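Local coordinates for TRAP dicarboxylate ABC transporter, substrate-binding protein (Roseobacter denitrificans, PDB 4OVQ) that binds beta-D-glucuronate in the periplasm, probably as the solute receptor that delivers it to a TRAP-type membrane transporter, at residues A[166-171]-A[175-180]; A[188-193]-A[205-210]. All blocks are in the same frame, centred on the assembly; numbering follows the deposited sequence.

Overall arrangement
Following the chain from the N terminus, contact 1 comes first: strand 165-168 runs out into a short turn, helix 172-180 folds back beside it, and the contact closes that tight loop before the chain enters strand 184-187. Contact 2 opens only afterwards, in the loop behind strand 184-187, and closes around helix 193-199 where strand 204-207 returns to the pocket. The two are in series, neither nested nor crossed, with centres about 12 Å apart. They touch directly, through R167 and the backbone of M188. Both reach the glucuronate, contact 1 at its carboxylate, contact 2 at the sugar ring and the anomeric hydroxyl, with F190 also against the carboxylate carbon.

Contact 1: A[166-171]-A[175-180]; sequences VRVMNN and TGMIAE. With BDP (beta-D-glucopyranuronic acid), chain C.
V168 and I178 make the closest apolar touch of this contact, their side chains sliding past each other in opposite directions until V168 CG1 lies 3.6 Å from I178 CG1. Two residues earlier on the strand, V166 CG1 meets CD1 of the same isoleucine at 3.8 Å, the two side chains meeting at a slant. Placed anti to the carbonyl carbon (chi1 -59°), I178 CG1 comes to V168, and the chi2 bend (-69°) turns CD1 toward V166. At the other end, T175 N makes a weak 3.4 Å hydrogen bond to N171 O, in the turn that starts the helix. N171 is the N-cap: its OD1 takes the amide N-H of L173, while its ND2 is held by N100 and G90.

R167 leaves the strand on the side away from the helix, and its guanidinium reaches the glucuronate carboxylate in a two-pronged grip, with NH1 2.8 Å from BDP O6B and NH2 2.9 Å from BDP O6A, both bonds nearly straight. M169 N lies over one guanidinium face, and M169 CG comes within 3.4 Å of BDP O6A. R167 NE is held in turn by M188 O.

Helix 172-180 is the crossover of a beta-alpha-beta unit, and its 175-180 part runs nearly antiparallel to strand 166-168, at 160°. Strand 184-187 pairs parallel with strand 165-168, and its P185 touches I178, as does F148 of strand 146-150.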
loop_
_atom_site.group_PDB
_atom_site.type_symbol
_atom_site.label_atom_id
_atom_site.label_comp_id
_atom_site.label_asym_id
_atom_site.label_seq_id
_atom_site.Cartn_x
_atom_site.Cartn_y
_atom_site.Cartn_z
ATOM N N VAL A 166 0.159 -7.945 16.746
ATOM C CA VAL A 166 0.278 -7.862 15.285
ATOM C C VAL A 166 0.737 -6.467 14.853
ATOM O O VAL A 166 0.139 -5.455 15.185
ATOM C CB VAL A 166 -1.048 -8.195 14.579
ATOM C CG1 VAL A 166 -0.822 -8.242 13.064
ATOM C CG2 VAL A 166 -1.663 -9.512 15.130
ATOM N N ARG A 167 1.852 -6.428 14.132
ATOM C CA ARG A 167 2.341 -5.184 13.577
ATOM C C ARG A 167 1.435 -4.748 12.440
ATOM O O ARG A 167 0.998 -5.561 11.608
ATOM C CB ARG A 167 3.762 -5.346 13.047
ATOM C CG ARG A 167 4.370 -4.057 12.413
ATOM C CD ARG A 167 4.047 -3.960 10.931
ATOM N NE ARG A 167 4.527 -2.733 10.303
ATOM C CZ ARG A 167 4.411 -2.486 9.006
ATOM N NH1 ARG A 167 3.851 -3.397 8.224
ATOM N NH2 ARG A 167 4.872 -1.341 8.509
ATOM N N VAL A 168 1.199 -3.441 12.432
ATOM C CA VAL A 168 0.487 -2.784 11.346
ATOM C C VAL A 168 1.186 -1.519 10.926
ATOM O O VAL A 168 2.080 -1.024 11.615
ATOM C CB VAL A 168 -0.974 -2.414 11.741
ATOM C CG1 VAL A 168 -1.814 -3.679 11.892
ATOM C CG2 VAL A 168 -1.012 -1.616 13.033
HETATM N N MSE A 169 0.793 -0.995 9.766
HETATM C CA MSE A 169 1.256 0.331 9.345
HETATM C C MSE A 169 0.685 1.420 10.216
HETATM O O MSE A 169 -0.232 1.165 10.987
HETATM C CB MSE A 169 0.861 0.584 7.898
HETATM C CG MSE A 169 1.550 -0.351 6.880
HETATM SE SE MSE A 169 1.250 0.063 5.015
HETATM C CE MSE A 169 -0.615 -0.560 4.853
ATOM N N ASN A 170 1.252 2.623 10.065
ATOM C CA ASN A 170 0.865 3.776 10.866
ATOM C C ASN A 170 -0.452 4.451 10.417
ATOM O O ASN A 170 -0.437 5.468 9.744
ATOM C CB ASN A 170 2.024 4.771 10.843
ATOM C CG ASN A 170 3.292 4.195 11.442
ATOM O OD1 ASN A 170 3.448 4.134 12.665
ATOM N ND2 ASN A 170 4.204 3.760 10.593
ATOM N N ASN A 171 -1.570 3.844 10.798
ATOM C CA ASN A 171 -2.909 4.337 10.479
ATOM C C ASN A 171 -3.867 3.752 11.499
ATOM O O ASN A 171 -3.927 2.533 11.681
ATOM C CB ASN A 171 -3.283 3.962 9.020
ATOM C CG ASN A 171 -4.642 4.539 8.575
ATOM O OD1 ASN A 171 -5.529 4.792 9.398
ATOM N ND2 ASN A 171 -4.795 4.754 7.274
ATOM N N THR A 175 -5.002 -0.163 13.534
ATOM C CA THR A 175 -4.974 -0.478 14.960
ATOM C C THR A 175 -6.372 -0.935 15.364
ATOM O O THR A 175 -6.539 -1.929 16.079
ATOM C CB THR A 175 -4.513 0.706 15.841
ATOM O OG1 THR A 175 -5.327 1.847 15.585
ATOM C CG2 THR A 175 -3.096 1.062 15.574
ATOM N N GLY A 176 -7.384 -0.220 14.890
ATOM C CA GLY A 176 -8.750 -0.673 15.102
ATOM C C GLY A 176 -9.095 -2.064 14.594
ATOM O O GLY A 176 -9.718 -2.873 15.280
HETATM N N MSE A 177 -8.717 -2.341 13.357
HETATM C CA MSE A 177 -8.935 -3.638 12.759
HETATM C C MSE A 177 -8.397 -4.723 13.686
HETATM O O MSE A 177 -9.067 -5.699 13.924
HETATM C CB MSE A 177 -8.243 -3.716 11.376
HETATM C CG MSE A 177 -8.210 -5.093 10.742
HETATM SE SE MSE A 177 -7.180 -5.151 9.120
HETATM C CE MSE A 177 -5.454 -5.110 9.881
ATOM N N ILE A 178 -7.174 -4.563 14.183
ATOM C CA ILE A 178 -6.580 -5.609 15.013
ATOM C C ILE A 178 -7.308 -5.721 16.347
ATOM O O ILE A 178 -7.619 -6.825 16.789
ATOM C CB ILE A 178 -5.070 -5.403 15.232
ATOM C CG1 ILE A 178 -4.326 -5.374 13.878
ATOM C CG2 ILE A 178 -4.499 -6.479 16.172
ATOM C CD1 ILE A 178 -4.278 -6.721 13.138
ATOM N N ALA A 179 -7.605 -4.581 16.962
ATOM C CA ALA A 179 -8.256 -4.570 18.274
ATOM C C ALA A 179 -9.621 -5.263 18.192
ATOM O O ALA A 179 -10.025 -5.975 19.134
ATOM C CB ALA A 179 -8.372 -3.144 18.788
ATOM N N GLU A 180 -10.315 -5.127 17.060
ATOM C CA GLU A 180 -11.651 -5.749 16.922
ATOM C C GLU A 180 -11.602 -7.271 16.660
ATOM O O GLU A 180 -12.617 -7.990 16.777
ATOM C CB GLU A 180 -12.470 -5.029 15.840
ATOM C CG GLU A 180 -12.653 -3.543 16.140
ATOM C CD GLU A 180 -13.502 -3.287 17.387
ATOM O OE1 GLU A 180 -14.274 -4.192 17.771
ATOM O OE2 GLU A 180 -13.381 -2.198 17.986
HETATM C C1 BDP C . 3.876 -2.991 1.442
HETATM C C2 BDP C . 3.859 -1.655 0.746
HETATM C C3 BDP C . 4.901 -0.832 1.366
HETATM C C4 BDP C . 4.635 -0.671 2.825
HETATM C C5 BDP C . 4.562 -2.022 3.498
HETATM C C6 BDP C . 4.237 -1.932 4.997
HETATM O O2 BDP C . 4.226 -1.934 -0.648
HETATM O O3 BDP C . 4.733 0.506 0.766
HETATM O O4 BDP C . 5.709 0.154 3.447
HETATM O O5 BDP C . 3.591 -2.852 2.875
HETATM O O6A BDP C . 4.699 -0.962 5.668
HETATM O O1 BDP C . 2.905 -3.873 0.959
HETATM O O6B BDP C . 3.651 -2.942 5.460
#

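Contact 2: A[188-193]-A[205-210]; sequences MAFAEV and AENNWP. With BDP (beta-D-glucopyranuronic acid), chain C.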
loop_
_atom_site.group_PDB
_atom_site.type_symbol
_atom_site.label_atom_id
_atom_site.label_comp_id
_atom_site.label_asym_id
_atom_site.label_seq_id
_atom_site.Cartn_x
_atom_site.Cartn_y
_atom_site.Cartn_z
HETATM N N MSE A 188 4.322 0.182 13.456
HETATM C CA MSE A 188 5.766 0.152 13.410
HETATM C C MSE A 188 6.222 0.322 11.977
HETATM O O MSE A 188 5.586 -0.161 11.037
HETATM C CB MSE A 188 6.216 -1.224 13.941
HETATM C CG MSE A 188 7.658 -1.441 13.984
HETATM SE SE MSE A 188 8.111 -3.280 14.526
HETATM C CE MSE A 188 7.095 -3.469 15.989
ATOM N N ALA A 189 7.363 0.978 11.813
ATOM C CA ALA A 189 7.997 1.133 10.524
ATOM C C ALA A 189 8.278 -0.228 9.887
ATOM O O ALA A 189 8.742 -1.131 10.552
ATOM C CB ALA A 189 9.285 1.913 10.698
ATOM N N PHE A 190 8.049 -0.329 8.591
ATOM C CA PHE A 190 8.234 -1.550 7.837
ATOM C C PHE A 190 9.624 -2.126 8.031
ATOM O O PHE A 190 9.777 -3.333 8.134
ATOM C CB PHE A 190 7.982 -1.224 6.364
ATOM C CG PHE A 190 7.817 -2.409 5.458
ATOM C CD1 PHE A 190 7.047 -3.498 5.809
ATOM C CD2 PHE A 190 8.438 -2.399 4.205
ATOM C CE1 PHE A 190 6.874 -4.560 4.881
ATOM C CE2 PHE A 190 8.270 -3.463 3.315
ATOM C CZ PHE A 190 7.511 -4.517 3.674
ATOM N N ALA A 191 10.633 -1.249 8.059
ATOM C CA ALA A 191 12.027 -1.666 8.127
ATOM C C ALA A 191 12.319 -2.462 9.404
ATOM O O ALA A 191 13.226 -3.310 9.395
ATOM C CB ALA A 191 12.949 -0.441 8.063
ATOM N N GLU A 192 11.549 -2.196 10.452
ATOM C CA GLU A 192 11.832 -2.733 11.796
ATOM C C GLU A 192 11.085 -4.043 12.071
ATOM O O GLU A 192 11.303 -4.712 13.072
ATOM C CB GLU A 192 11.505 -1.686 12.840
ATOM C CG GLU A 192 12.536 -0.597 12.824
ATOM C CD GLU A 192 12.394 0.355 13.952
ATOM O OE1 GLU A 192 11.243 0.540 14.390
ATOM O OE2 GLU A 192 13.424 0.939 14.394
ATOM N N VAL A 193 10.240 -4.441 11.136
ATOM C CA VAL A 193 9.393 -5.622 11.339
ATOM C C VAL A 193 10.178 -6.970 11.435
ATOM O O VAL A 193 9.864 -7.803 12.286
ATOM C CB VAL A 193 8.292 -5.693 10.279
ATOM C CG1 VAL A 193 7.421 -6.946 10.525
ATOM C CG2 VAL A 193 7.458 -4.391 10.300
ATOM N N ALA A 205 2.387 -10.131 11.566
ATOM C CA ALA A 205 2.167 -8.937 10.789
ATOM C C ALA A 205 1.240 -9.307 9.634
ATOM O O ALA A 205 0.581 -10.334 9.672
ATOM C CB ALA A 205 3.500 -8.408 10.304
ATOM N N GLU A 206 1.131 -8.446 8.625
ATOM C CA GLU A 206 0.263 -8.731 7.493
ATOM C C GLU A 206 0.762 -7.997 6.254
ATOM O O GLU A 206 1.253 -6.861 6.344
ATOM C CB GLU A 206 -1.193 -8.388 7.824
ATOM C CG GLU A 206 -1.444 -7.056 8.525
ATOM C CD GLU A 206 -1.461 -5.849 7.573
ATOM O OE1 GLU A 206 -0.684 -4.884 7.824
ATOM O OE2 GLU A 206 -2.253 -5.845 6.596
ATOM N N ASN A 207 0.669 -8.658 5.098
ATOM C CA ASN A 207 1.159 -8.064 3.879
ATOM C C ASN A 207 0.866 -8.932 2.681
ATOM O O ASN A 207 0.321 -10.006 2.817
ATOM C CB ASN A 207 2.657 -7.770 3.961
ATOM C CG ASN A 207 2.993 -6.431 3.349
ATOM O OD1 ASN A 207 2.641 -6.193 2.193
ATOM N ND2 ASN A 207 3.617 -5.536 4.114
ATOM N N ASN A 208 1.208 -8.433 1.500
ATOM C CA ASN A 208 1.054 -9.224 0.275
ATOM C C ASN A 208 2.188 -10.264 0.148
ATOM O O ASN A 208 3.161 -10.254 0.901
ATOM C CB ASN A 208 1.025 -8.286 -0.923
ATOM C CG ASN A 208 2.209 -7.329 -0.956
ATOM O OD1 ASN A 208 3.354 -7.715 -0.780
ATOM N ND2 ASN A 208 1.923 -6.035 -1.187
ATOM N N TRP A 209 2.064 -11.183 -0.815
ATOM C CA TRP A 209 3.094 -12.210 -0.982
ATOM C C TRP A 209 4.485 -11.666 -1.251
ATOM O O TRP A 209 5.456 -12.114 -0.651
ATOM C CB TRP A 209 2.759 -13.209 -2.096
ATOM C CG TRP A 209 1.650 -14.139 -1.796
ATOM C CD1 TRP A 209 0.390 -14.074 -2.290
ATOM C CD2 TRP A 209 1.697 -15.304 -0.958
ATOM N NE1 TRP A 209 -0.365 -15.120 -1.816
ATOM C CE2 TRP A 209 0.417 -15.895 -0.998
ATOM C CE3 TRP A 209 2.690 -15.898 -0.170
ATOM C CZ2 TRP A 209 0.103 -17.065 -0.283
ATOM C CZ3 TRP A 209 2.373 -17.057 0.545
ATOM C CH2 TRP A 209 1.088 -17.624 0.472
ATOM N N PRO A 210 4.621 -10.701 -2.178
ATOM C CA PRO A 210 5.972 -10.222 -2.482
ATOM C C PRO A 210 6.723 -9.540 -1.317
ATOM O O PRO A 210 7.944 -9.648 -1.204
ATOM C CB PRO A 210 5.744 -9.270 -3.662
ATOM C CG PRO A 210 4.479 -9.768 -4.297
ATOM C CD PRO A 210 3.631 -10.176 -3.126
HETATM C C1 BDP C . 3.876 -2.991 1.442
HETATM C C2 BDP C . 3.859 -1.655 0.746
HETATM C C3 BDP C . 4.901 -0.832 1.366
HETATM C C4 BDP C . 4.635 -0.671 2.825
HETATM C C5 BDP C . 4.562 -2.022 3.498
HETATM C C6 BDP C . 4.237 -1.932 4.997
HETATM O O2 BDP C . 4.226 -1.934 -0.648
HETATM O O3 BDP C . 4.733 0.506 0.766
HETATM O O4 BDP C . 5.709 0.154 3.447
HETATM O O5 BDP C . 3.591 -2.852 2.875
HETATM O O6A BDP C . 4.699 -0.962 5.668
HETATM O O1 BDP C . 2.905 -3.873 0.959
HETATM O O6B BDP C . 3.651 -2.942 5.460
#
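The glucuronate pocket of this family 7 solute-binding protein is lined here from two directions, by the loop after strand 184-187 and by the end of strand 204-207, where the chain turns into helix 209-214. F190 CE1 is 3.5 Å from N207 ND2; the side chains cross at about a right angle, their planes 43° apart, and ND2 comes in obliquely to the ring. One face of the F190 ring lies against the sugar, with BDP C5 over its centre and F190 CD1 3.3 Å from BDP C6. F190 CG stands anti to its backbone N (chi1 -167°), which carries the ring from the loop across to the ligand. An alanine here would remove that apolar face, and the C5-C6 side of the sugar would probably lose its cover and the N207 amide the ring packed beside its ND2.

Beside this, V193 CG1 touches A205 CB at 4.2 Å, and both residues also pack on R167.

N207 holds the sugar with both ends of its amide. Its ND2 gives a 3.0 Å hydrogen bond to the ring oxygen BDP O5, and its OD1 accepts one from the anomeric hydroxyl BDP O1 at 2.6 Å. The same OD1 is fixed from the backbone: N208 N donates to it at 2.7 Å, in the carbonyl plane and on a lone pair.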